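Local coordinates for uncharacterized protein (Bacteroides ovatus, PDB 4FS7) that is of unknown function but, as an extracellular protein built from BspA-type leucine-rich repeats, probably binds other proteins, at residues 183-192 against 204-214; 224-235 against 246-257. All coordinates share one frame; numbering follows the deposited sequence. Where two conformers were deposited one is given.

Both contacts join successive coils of one solenoid, and they follow each other along the chain, their centres 11 Å apart. Segment 204-214 of contact 1 lies directly against 224-235 of contact 2, where the backbones of Phe204 and Glu206 probably hydrogen-bond to those of Ala226 and Ser228. Each contact has a buried aliphatic and phenylalanine side and a polar outer side, and each has backbone bonds and one bridge, Ser189 with Asn212 or Asn234 with Ser257. Contact 1 adds few side-chain bonds, with waters and a glycol at its surface. Contact 2 buries more area and adds many: a salt bridge, a lysine on a carbonyl, and aromatic rings near the surface.

Contact 1: 183-192 against 204-214. With EDO (1,2-ethanediol), chain B.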
loop_
_atom_site.group_PDB
_atom_site.type_symbol
_atom_site.label_atom_id
_atom_site.label_comp_id
_atom_site.label_asym_id
_atom_site.label_seq_id
_atom_site.Cartn_x
_atom_site.Cartn_y
_atom_site.Cartn_z
ATOM N N GLY A 183 6.400 0.047 1.790
ATOM C CA GLY A 183 7.637 0.152 2.505
ATOM C C GLY A 183 8.484 1.407 2.323
ATOM O O GLY A 183 9.665 1.446 2.718
ATOM N N CYS A 184 7.895 2.451 1.751
ATOM C CA CYS A 184 8.570 3.731 1.578
ATOM C C CYS A 184 8.383 4.557 2.849
ATOM O O CYS A 184 7.561 5.462 2.941
ATOM C CB CYS A 184 8.060 4.494 0.362
ATOM S SG CYS A 184 8.562 3.656 -1.202
ATOM N N GLY A 185 9.191 4.232 3.860
ATOM C CA GLY A 185 8.969 4.731 5.201
ATOM C C GLY A 185 9.398 6.154 5.482
ATOM O O GLY A 185 9.188 6.627 6.600
ATOM N N LYS A 186 9.946 6.851 4.493
ATOM C CA LYS A 186 10.284 8.278 4.589
ATOM C C LYS A 186 9.361 9.182 3.772
ATOM O O LYS A 186 9.493 10.404 3.777
ATOM C CB LYS A 186 11.751 8.509 4.161
ATOM C CG LYS A 186 12.769 8.133 5.203
ATOM C CD LYS A 186 12.377 8.547 6.624
ATOM C CE LYS A 186 13.413 8.115 7.690
ATOM N NZ LYS A 186 14.008 6.724 7.568
ATOM N N LEU A 187 8.411 8.593 3.054
ATOM C CA LEU A 187 7.500 9.345 2.196
ATOM C C LEU A 187 6.424 9.996 3.089
ATOM O O LEU A 187 5.572 9.315 3.620
ATOM C CB LEU A 187 6.885 8.425 1.133
ATOM C CG LEU A 187 6.043 9.090 0.055
ATOM C CD1 LEU A 187 6.892 10.040 -0.813
ATOM C CD2 LEU A 187 5.401 8.026 -0.790
ATOM N N LYS A 188 6.482 11.308 3.262
ATOM C CA LYS A 188 5.520 12.035 4.113
ATOM C C LYS A 188 4.291 12.521 3.379
ATOM O O LYS A 188 3.243 12.724 3.992
ATOM C CB LYS A 188 6.228 13.202 4.797
ATOM C CG LYS A 188 5.447 13.943 5.846
ATOM C CD LYS A 188 6.257 15.058 6.520
ATOM C CE LYS A 188 7.732 14.776 6.717
ATOM N NZ LYS A 188 8.047 13.700 7.729
ATOM N N SER A 189 4.441 12.742 2.072
ATOM C CA SER A 189 3.398 13.322 1.257
ATOM C C SER A 189 3.423 12.726 -0.144
ATOM O O SER A 189 4.478 12.321 -0.625
ATOM C CB SER A 189 3.648 14.822 1.104
ATOM O OG SER A 189 3.930 15.470 2.332
ATOM N N ILE A 190 2.287 12.775 -0.812
ATOM C CA ILE A 190 2.238 12.502 -2.234
ATOM C C ILE A 190 1.076 13.252 -2.829
ATOM O O ILE A 190 -0.023 13.302 -2.246
ATOM C CB ILE A 190 2.157 10.975 -2.550
ATOM C CG1 ILE A 190 2.418 10.717 -4.036
ATOM C CG2 ILE A 190 0.887 10.368 -2.055
ATOM C CD1 ILE A 190 2.663 9.262 -4.373
ATOM N N LYS A 191 1.297 13.817 -4.012
ATOM C CA LYS A 191 0.253 14.406 -4.834
ATOM C C LYS A 191 -0.249 13.367 -5.814
ATOM O O LYS A 191 0.473 12.928 -6.688
ATOM C CB LYS A 191 0.786 15.645 -5.552
ATOM C CG LYS A 191 -0.259 16.339 -6.408
ATOM C CD LYS A 191 0.222 17.670 -6.980
ATOM C CE LYS A 191 -0.877 18.356 -7.833
ATOM N NZ LYS A 191 -2.211 18.402 -7.109
ATOM N N LEU A 192 -1.496 12.967 -5.671
ATOM C CA LEU A 192 -2.054 11.948 -6.509
ATOM C C LEU A 192 -2.410 12.531 -7.870
ATOM O O LEU A 192 -2.798 13.692 -7.971
ATOM C CB LEU A 192 -3.277 11.327 -5.828
ATOM C CG LEU A 192 -2.978 10.532 -4.551
ATOM C CD1 LEU A 192 -4.298 10.059 -3.924
ATOM C CD2 LEU A 192 -2.077 9.310 -4.836
ATOM N N PHE A 204 0.377 1.770 -0.467
ATOM C CA PHE A 204 1.124 2.592 0.466
ATOM C C PHE A 204 1.332 1.861 1.789
ATOM O O PHE A 204 1.676 2.484 2.788
ATOM C CB PHE A 204 0.467 3.954 0.703
ATOM C CG PHE A 204 0.316 4.763 -0.535
ATOM C CD1 PHE A 204 1.405 5.503 -1.025
ATOM C CD2 PHE A 204 -0.866 4.788 -1.237
ATOM C CE1 PHE A 204 1.316 6.243 -2.153
ATOM C CE2 PHE A 204 -0.960 5.565 -2.395
ATOM C CZ PHE A 204 0.127 6.310 -2.812
ATOM N N ALA A 205 1.237 0.525 1.791
ATOM C CA ALA A 205 1.461 -0.212 3.033
ATOM C C ALA A 205 2.838 0.032 3.592
ATOM O O ALA A 205 3.802 -0.009 2.850
ATOM C CB ALA A 205 1.194 -1.694 2.824
ATOM N N GLU A 206 2.920 0.315 4.896
ATOM C CA GLU A 206 4.185 0.525 5.582
ATOM C C GLU A 206 4.844 1.849 5.211
ATOM O O GLU A 206 5.993 2.035 5.532
ATOM C CB GLU A 206 5.145 -0.672 5.414
ATOM C CG GLU A 206 4.595 -1.982 5.982
ATOM C CD GLU A 206 5.621 -3.122 6.025
ATOM O OE1 GLU A 206 6.743 -3.013 5.451
ATOM O OE2 GLU A 206 5.293 -4.164 6.644
ATOM N N CYS A 207 4.100 2.752 4.586
ATOM C CA CYS A 207 4.595 4.135 4.431
ATOM C C CYS A 207 4.265 4.850 5.745
ATOM O O CYS A 207 3.326 5.632 5.857
ATOM C CB CYS A 207 3.933 4.822 3.267
ATOM S SG CYS A 207 4.479 4.140 1.667
ATOM N N ILE A 208 5.076 4.542 6.754
ATOM C CA ILE A 208 4.756 4.875 8.154
ATOM C C ILE A 208 4.738 6.361 8.445
ATOM O O ILE A 208 4.193 6.801 9.473
ATOM C CB ILE A 208 5.670 4.122 9.117
ATOM C CG1 ILE A 208 7.149 4.459 8.917
ATOM C CG2 ILE A 208 5.410 2.607 9.050
ATOM C CD1 ILE A 208 8.046 3.959 10.058
ATOM N N LEU A 209 5.371 7.165 7.593
ATOM C CA LEU A 209 5.374 8.637 7.765
ATOM C C LEU A 209 4.359 9.330 6.870
ATOM O O LEU A 209 4.254 10.564 6.897
ATOM C CB LEU A 209 6.755 9.251 7.473
ATOM C CG LEU A 209 7.774 8.956 8.567
ATOM C CD1 LEU A 209 9.067 9.683 8.292
ATOM C CD2 LEU A 209 7.332 9.248 9.997
ATOM N N LEU A 210 3.636 8.608 6.036
ATOM C CA LEU A 210 2.763 9.240 5.053
ATOM C C LEU A 210 1.567 9.867 5.782
ATOM O O LEU A 210 0.783 9.162 6.403
ATOM C CB LEU A 210 2.299 8.212 4.008
ATOM C CG LEU A 210 1.335 8.699 2.927
ATOM C CD1 LEU A 210 2.005 9.770 2.033
ATOM C CD2 LEU A 210 0.822 7.535 2.135
ATOM N N GLU A 211 1.489 11.192 5.668
ATOM C CA GLU A 211 0.491 12.016 6.346
ATOM C C GLU A 211 -0.347 12.852 5.389
ATOM O O GLU A 211 -1.517 13.134 5.665
ATOM C CB GLU A 211 1.189 12.977 7.362
ATOM C CG GLU A 211 1.681 12.341 8.687
ATOM C CD GLU A 211 2.608 13.258 9.510
ATOM O OE1 GLU A 211 3.226 14.186 8.931
ATOM O OE2 GLU A 211 2.763 13.014 10.734
ATOM N N ASN A 212 0.251 13.339 4.292
ATOM C CA ASN A 212 -0.417 14.314 3.419
ATOM C C ASN A 212 -0.731 13.674 2.083
ATOM O O ASN A 212 0.170 13.364 1.290
ATOM C CB ASN A 212 0.490 15.536 3.233
ATOM C CG ASN A 212 0.992 16.105 4.559
ATOM O OD1 ASN A 212 0.169 16.544 5.388
ATOM N ND2 ASN A 212 2.296 16.083 4.803
HETATM N N MSE A 213 -2.007 13.439 1.856
HETATM C CA MSE A 213 -2.512 12.833 0.619
HETATM C C MSE A 213 -3.978 13.162 0.492
HETATM O O MSE A 213 -4.810 12.699 1.265
HETATM C CB MSE A 213 -2.273 11.340 0.583
HETATM C CG MSE A 213 -2.439 10.751 -0.815
HETATM SE SE MSE A 213 -2.165 8.813 -0.867
HETATM C CE MSE A 213 -3.401 8.397 0.561
ATOM N N GLU A 214 -4.297 14.027 -0.448
ATOM C CA GLU A 214 -5.680 14.415 -0.705
ATOM C C GLU A 214 -6.243 13.501 -1.752
ATOM O O GLU A 214 -5.565 13.167 -2.721
ATOM C CB GLU A 214 -5.715 15.852 -1.149
ATOM C CG GLU A 214 -5.387 16.767 0.011
ATOM C CD GLU A 214 -6.417 16.658 1.143
ATOM O OE1 GLU A 214 -7.620 16.868 0.862
ATOM O OE2 GLU A 214 -6.037 16.333 2.298
HETATM C C1 EDO B . -3.194 17.219 7.634
HETATM O O1 EDO B . -2.027 17.930 8.001
HETATM C C2 EDO B . -2.902 16.086 6.665
HETATM O O2 EDO B . -2.494 16.657 5.407
HETATM O O HOH W 1 -2.142 15.188 -1.889
HETATM O O HOH W 2 -3.428 14.297 -3.957
#
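Ile190 meets the next coil with two branches at once. Its CG2 lies 3.6 Å from CG of Met213 (present as selenomethionine), the two side chains running side by side and pointing the same way. With CG1 anti to the backbone N (chi1 -167°), the longer branch swings to the other partner, and CD1 arrives at the edge of the Phe204 ring, near its plane, 4.0 Å from CE1. Leu192 slants across Met213, its CD1 3.7 Å from Met213 CG, and sends CD2 obliquely to the same ring. Branched aliphatic chains and a flat phenyl suit this interior because they fill it without asking for polar partners; Leu169 and the nearby Phe181, with Leu176 of strand 175-176, pack against it as well.

The solvent side is polar, held by directed bonds rather than close packing, and loosens where waters intervene at Glu214. Lys188 O is gripped twice: Asn212 N comes in the carbonyl plane at 3.1 Å, while Glu211 N sits above that plane at 2.9 Å. Ile190 N in turn donates to Asn212 O. The Asn212 side chain uses both ends of its amide: ND2 gives an in-plane bond of 3.0 Å to Ser189 OG, and OD1 accepts from O2 of an ethanediol, probably from the crystallisation liquor, at 2.7 Å. Lys188 and Glu211 merely run alongside each other, their charged ends not in contact. Further on, the main chains part, and two waters bridge Ile190 and Leu192 to Glu214. At the opposite end, Gly183, whose backbone conformation calls for glycine, donates its N to Ala205 O at 2.8 Å. Regularly placed leucines and isoleucines inside, with turns and single main-chain bridges joining successive coils, are characteristic of the leucine-rich repeat solenoid, here of the BspA type.

Contact 2: 224-235 against 246-257; sequences DFALSKTGVKNI and KSVFYGCTDLES
Ser247 sets its CB over the centre of the Phe225 ring, 3.5 Å from the centroid, a CH-pi contact in which the short serine brings a methylene close to the face. Phe225 CE1 also touches Tyr250 CB; the two side chains run alongside each other, their ring planes inclined at 49°. Ser228, its OG anti to the backbone N (chi1 173°), donates to Tyr250 O at 2.8 Å, and Lys229 N reaches that oxygen from the opposite face of the carbonyl plane. Lys229 bends at chi2 and folds along Gly251, which has no side chain to obstruct it, so that NZ lands on a lone pair of Gly251 O at 2.8 Å. Thr230 N donates a hydrogen bond to Cys252 SG at 3.6 Å.

Each run of turns leads from one short strand to the next within its coil of the leucine-rich repeat solenoid, and Asn234 and Ser257 pair in parallel between coils, with Ser257 OG giving an in-plane bond of 2.7 Å to Asn234 OD1. Lys233 NZ forms a salt bridge with Glu256 OE2 at 2.9 Å, coming from above the carboxylate plane.

Inside, Leu227 CD1 packs 3.5 Å from Phe249 CE1, and Ile235 approaches that ring from the opposite direction. Lys246 N donates almost straight (170°) to Asp224 OD1 at 2.9 Å from above the carboxylate plane, and Asp224 N is itself held by Asp201 OD1. Farther out, Tyr202 lies nearly parallel to Phe225.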
loop_
_atom_site.group_PDB
_atom_site.type_symbol
_atom_site.label_atom_id
_atom_site.label_comp_id
_atom_site.label_asym_id
_atom_site.label_seq_id
_atom_site.Cartn_x
_atom_site.Cartn_y
_atom_site.Cartn_z
ATOM N N ASP A 224 -7.091 -3.655 -0.743
ATOM C CA ASP A 224 -6.774 -4.288 0.505
ATOM C C ASP A 224 -5.439 -3.782 1.056
ATOM O O ASP A 224 -4.463 -3.699 0.309
ATOM C CB ASP A 224 -6.665 -5.827 0.362
ATOM C CG ASP A 224 -7.949 -6.534 -0.047
ATOM O OD1 ASP A 224 -9.002 -5.901 -0.153
ATOM O OD2 ASP A 224 -7.853 -7.764 -0.249
ATOM N N PHE A 225 -5.383 -3.401 2.329
ATOM C CA PHE A 225 -4.186 -2.923 2.974
ATOM C C PHE A 225 -3.564 -1.687 2.298
ATOM O O PHE A 225 -2.417 -1.363 2.529
ATOM C CB PHE A 225 -3.100 -4.024 3.095
ATOM C CG PHE A 225 -3.458 -5.145 4.018
ATOM C CD1 PHE A 225 -3.119 -5.079 5.379
ATOM C CD2 PHE A 225 -4.060 -6.281 3.551
ATOM C CE1 PHE A 225 -3.420 -6.120 6.231
ATOM C CE2 PHE A 225 -4.364 -7.325 4.437
ATOM C CZ PHE A 225 -4.028 -7.232 5.739
ATOM N N ALA A 226 -4.337 -0.927 1.501
ATOM C CA ALA A 226 -3.716 0.138 0.697
ATOM C C ALA A 226 -3.061 1.227 1.482
ATOM O O ALA A 226 -2.074 1.820 1.011
ATOM C CB ALA A 226 -4.699 0.722 -0.318
ATOM N N LEU A 227 -3.612 1.512 2.666
ATOM C CA LEU A 227 -3.083 2.553 3.540
ATOM C C LEU A 227 -2.715 1.948 4.892
ATOM O O LEU A 227 -2.708 2.649 5.895
ATOM C CB LEU A 227 -4.072 3.720 3.659
ATOM C CG LEU A 227 -4.255 4.549 2.389
ATOM C CD1 LEU A 227 -5.442 5.512 2.537
ATOM C CD2 LEU A 227 -2.958 5.318 2.156
ATOM N N SER A 228 -2.362 0.679 4.926
ATOM C CA SER A 228 -2.001 0.028 6.185
ATOM C C SER A 228 -0.672 0.518 6.688
ATOM O O SER A 228 0.281 0.729 5.918
ATOM C CB SER A 228 -1.962 -1.469 5.954
ATOM O OG SER A 228 -1.459 -2.153 7.074
ATOM N N LYS A 229 -0.553 0.686 7.995
ATOM C CA LYS A 229 0.696 1.130 8.613
ATOM C C LYS A 229 1.211 2.404 7.963
ATOM O O LYS A 229 2.392 2.516 7.612
ATOM C CB LYS A 229 1.749 0.031 8.569
ATOM C CG LYS A 229 1.442 -1.094 9.521
ATOM C CD LYS A 229 1.739 -0.721 10.979
ATOM C CE LYS A 229 1.398 -1.881 11.808
ATOM N NZ LYS A 229 1.068 -1.529 13.177
ATOM N N THR A 230 0.302 3.344 7.741
ATOM C CA THR A 230 0.654 4.677 7.323
ATOM C C THR A 230 0.564 5.659 8.481
ATOM O O THR A 230 0.184 5.288 9.597
ATOM C CB THR A 230 -0.178 5.133 6.117
ATOM O OG1 THR A 230 -1.562 5.211 6.497
ATOM C CG2 THR A 230 0.063 4.240 4.874
ATOM N N GLY A 231 0.915 6.917 8.216
ATOM C CA GLY A 231 0.998 7.935 9.246
ATOM C C GLY A 231 -0.238 8.820 9.322
ATOM O O GLY A 231 -0.195 9.857 9.997
ATOM N N VAL A 232 -1.330 8.451 8.651
ATOM C CA VAL A 232 -2.490 9.326 8.593
ATOM C C VAL A 232 -3.087 9.565 9.979
ATOM O O VAL A 232 -3.128 8.672 10.830
ATOM C CB VAL A 232 -3.565 8.739 7.634
ATOM C CG1 VAL A 232 -2.982 8.753 6.181
ATOM C CG2 VAL A 232 -3.997 7.323 8.059
ATOM N N LYS A 233 -3.559 10.793 10.205
ATOM C CA LYS A 233 -4.076 11.202 11.531
ATOM C C LYS A 233 -5.587 11.293 11.599
ATOM O O LYS A 233 -6.187 10.846 12.570
ATOM C CB LYS A 233 -3.479 12.564 11.915
ATOM C CG LYS A 233 -3.892 13.062 13.319
ATOM C CD LYS A 233 -3.417 14.535 13.540
ATOM C CE LYS A 233 -3.247 14.896 15.016
ATOM N NZ LYS A 233 -2.056 14.197 15.642
ATOM N N ASN A 234 -6.227 11.890 10.585
ATOM C CA ASN A 234 -7.674 12.072 10.554
ATOM C C ASN A 234 -8.149 11.755 9.159
ATOM O O ASN A 234 -7.742 12.410 8.199
ATOM C CB ASN A 234 -8.081 13.506 10.941
ATOM C CG ASN A 234 -7.658 13.865 12.337
ATOM O OD1 ASN A 234 -8.229 13.380 13.339
ATOM N ND2 ASN A 234 -6.658 14.671 12.436
ATOM N N ILE A 235 -8.953 10.717 9.011
ATOM C CA ILE A 235 -9.433 10.295 7.730
ATOM C C ILE A 235 -10.910 10.628 7.598
ATOM O O ILE A 235 -11.739 10.317 8.467
ATOM C CB ILE A 235 -9.198 8.752 7.552
ATOM C CG1 ILE A 235 -7.735 8.487 7.283
ATOM C CG2 ILE A 235 -10.063 8.171 6.413
ATOM C CD1 ILE A 235 -7.229 8.966 5.883
ATOM N N LYS A 246 -10.435 -4.791 2.058
ATOM C CA LYS A 246 -10.232 -5.279 3.421
ATOM C C LYS A 246 -9.027 -4.599 4.060
ATOM O O LYS A 246 -8.017 -4.342 3.391
ATOM C CB LYS A 246 -9.974 -6.775 3.375
ATOM C CG LYS A 246 -11.082 -7.588 2.799
ATOM C CD LYS A 246 -10.621 -9.019 2.411
ATOM C CE LYS A 246 -11.719 -9.791 1.727
ATOM N NZ LYS A 246 -11.170 -11.050 1.162
ATOM N N SER A 247 -9.076 -4.353 5.367
ATOM C CA SER A 247 -7.859 -4.049 6.094
ATOM C C SER A 247 -7.148 -2.790 5.555
ATOM O O SER A 247 -5.945 -2.663 5.692
ATOM C CB SER A 247 -6.890 -5.244 6.083
ATOM O OG SER A 247 -7.555 -6.429 6.535
ATOM N N VAL A 248 -7.907 -1.830 5.024
ATOM C CA VAL A 248 -7.313 -0.735 4.315
ATOM C C VAL A 248 -6.404 0.092 5.204
ATOM O O VAL A 248 -5.400 0.587 4.723
ATOM C CB VAL A 248 -8.362 0.145 3.604
ATOM C CG1 VAL A 248 -7.728 1.371 2.946
ATOM C CG2 VAL A 248 -9.166 -0.646 2.580
ATOM N N PHE A 249 -6.796 0.272 6.474
ATOM C CA PHE A 249 -6.054 1.039 7.399
ATOM C C PHE A 249 -5.460 0.175 8.523
ATOM O O PHE A 249 -5.177 0.637 9.641
ATOM C CB PHE A 249 -6.918 2.155 8.013
ATOM C CG PHE A 249 -7.384 3.141 6.993
ATOM C CD1 PHE A 249 -6.576 4.222 6.612
ATOM C CD2 PHE A 249 -8.596 2.973 6.349
ATOM C CE1 PHE A 249 -6.986 5.116 5.641
ATOM C CE2 PHE A 249 -9.010 3.853 5.403
ATOM C CZ PHE A 249 -8.204 4.926 5.021
ATOM N N TYR A 250 -5.196 -1.080 8.218
ATOM C CA TYR A 250 -4.729 -2.010 9.241
ATOM C C TYR A 250 -3.535 -1.488 9.993
ATOM O O TYR A 250 -2.520 -1.128 9.407
ATOM C CB TYR A 250 -4.352 -3.350 8.578
ATOM C CG TYR A 250 -3.983 -4.405 9.569
ATOM C CD1 TYR A 250 -2.709 -4.451 10.109
ATOM C CD2 TYR A 250 -4.905 -5.315 10.029
ATOM C CE1 TYR A 250 -2.370 -5.355 11.109
ATOM C CE2 TYR A 250 -4.557 -6.252 11.002
ATOM C CZ TYR A 250 -3.310 -6.249 11.543
ATOM O OH TYR A 250 -3.056 -7.182 12.552
ATOM N N GLY A 251 -3.616 -1.464 11.328
ATOM C CA GLY A 251 -2.486 -1.186 12.145
ATOM C C GLY A 251 -1.953 0.228 12.148
ATOM O O GLY A 251 -0.833 0.454 12.591
ATOM N N CYS A 252 -2.710 1.184 11.598
ATOM C CA CYS A 252 -2.269 2.587 11.604
ATOM C C CYS A 252 -2.227 3.064 13.044
ATOM O O CYS A 252 -3.226 3.063 13.696
ATOM C CB CYS A 252 -3.186 3.476 10.791
ATOM S SG CYS A 252 -3.057 3.210 9.016
ATOM N N THR A 253 -1.083 3.460 13.545
ATOM C CA THR A 253 -0.949 3.797 14.963
ATOM C C THR A 253 -1.139 5.283 15.292
ATOM O O THR A 253 -1.332 5.639 16.458
ATOM C CB THR A 253 0.440 3.343 15.494
ATOM O OG1 THR A 253 1.468 4.034 14.806
ATOM C CG2 THR A 253 0.615 1.852 15.340
ATOM N N ASP A 254 -1.106 6.137 14.275
ATOM C CA ASP A 254 -1.246 7.567 14.446
ATOM C C ASP A 254 -2.638 8.067 14.112
ATOM O O ASP A 254 -2.970 9.240 14.295
ATOM C CB ASP A 254 -0.213 8.320 13.589
ATOM C CG ASP A 254 1.194 8.036 14.004
ATOM O OD1 ASP A 254 1.373 7.836 15.204
ATOM O OD2 ASP A 254 2.096 7.970 13.128
ATOM N N LEU A 255 -3.511 7.178 13.666
ATOM C CA LEU A 255 -4.840 7.514 13.206
ATOM C C LEU A 255 -5.713 7.753 14.420
ATOM O O LEU A 255 -5.937 6.824 15.222
ATOM C CB LEU A 255 -5.404 6.392 12.343
ATOM C CG LEU A 255 -6.785 6.564 11.758
ATOM C CD1 LEU A 255 -6.891 7.797 10.857
ATOM C CD2 LEU A 255 -7.155 5.299 10.969
ATOM N N GLU A 256 -6.214 8.975 14.554
ATOM C CA GLU A 256 -6.990 9.413 15.707
ATOM C C GLU A 256 -8.487 9.486 15.500
ATOM O O GLU A 256 -9.254 9.355 16.457
ATOM C CB GLU A 256 -6.485 10.758 16.191
ATOM C CG GLU A 256 -5.082 10.733 16.718
ATOM C CD GLU A 256 -4.563 12.124 17.148
ATOM O OE1 GLU A 256 -5.379 13.085 17.239
ATOM O OE2 GLU A 256 -3.350 12.238 17.413
ATOM N N SER A 257 -8.924 9.796 14.301
ATOM C CA SER A 257 -10.331 9.854 13.989
ATOM C C SER A 257 -10.599 9.382 12.583
ATOM O O SER A 257 -9.779 9.575 11.673
ATOM C CB SER A 257 -10.971 11.229 14.155
ATOM O OG SER A 257 -10.581 12.095 13.140
HETATM O O HOH W 3 -9.400 -9.858 -0.962
HETATM O O HOH W 4 -1.657 6.304 11.389
HETATM O O HOH W 5 1.062 3.450 11.477
HETATM O O HOH W 6 -7.570 14.110 16.137
HETATM O O HOH W 7 -12.128 11.954 10.815
#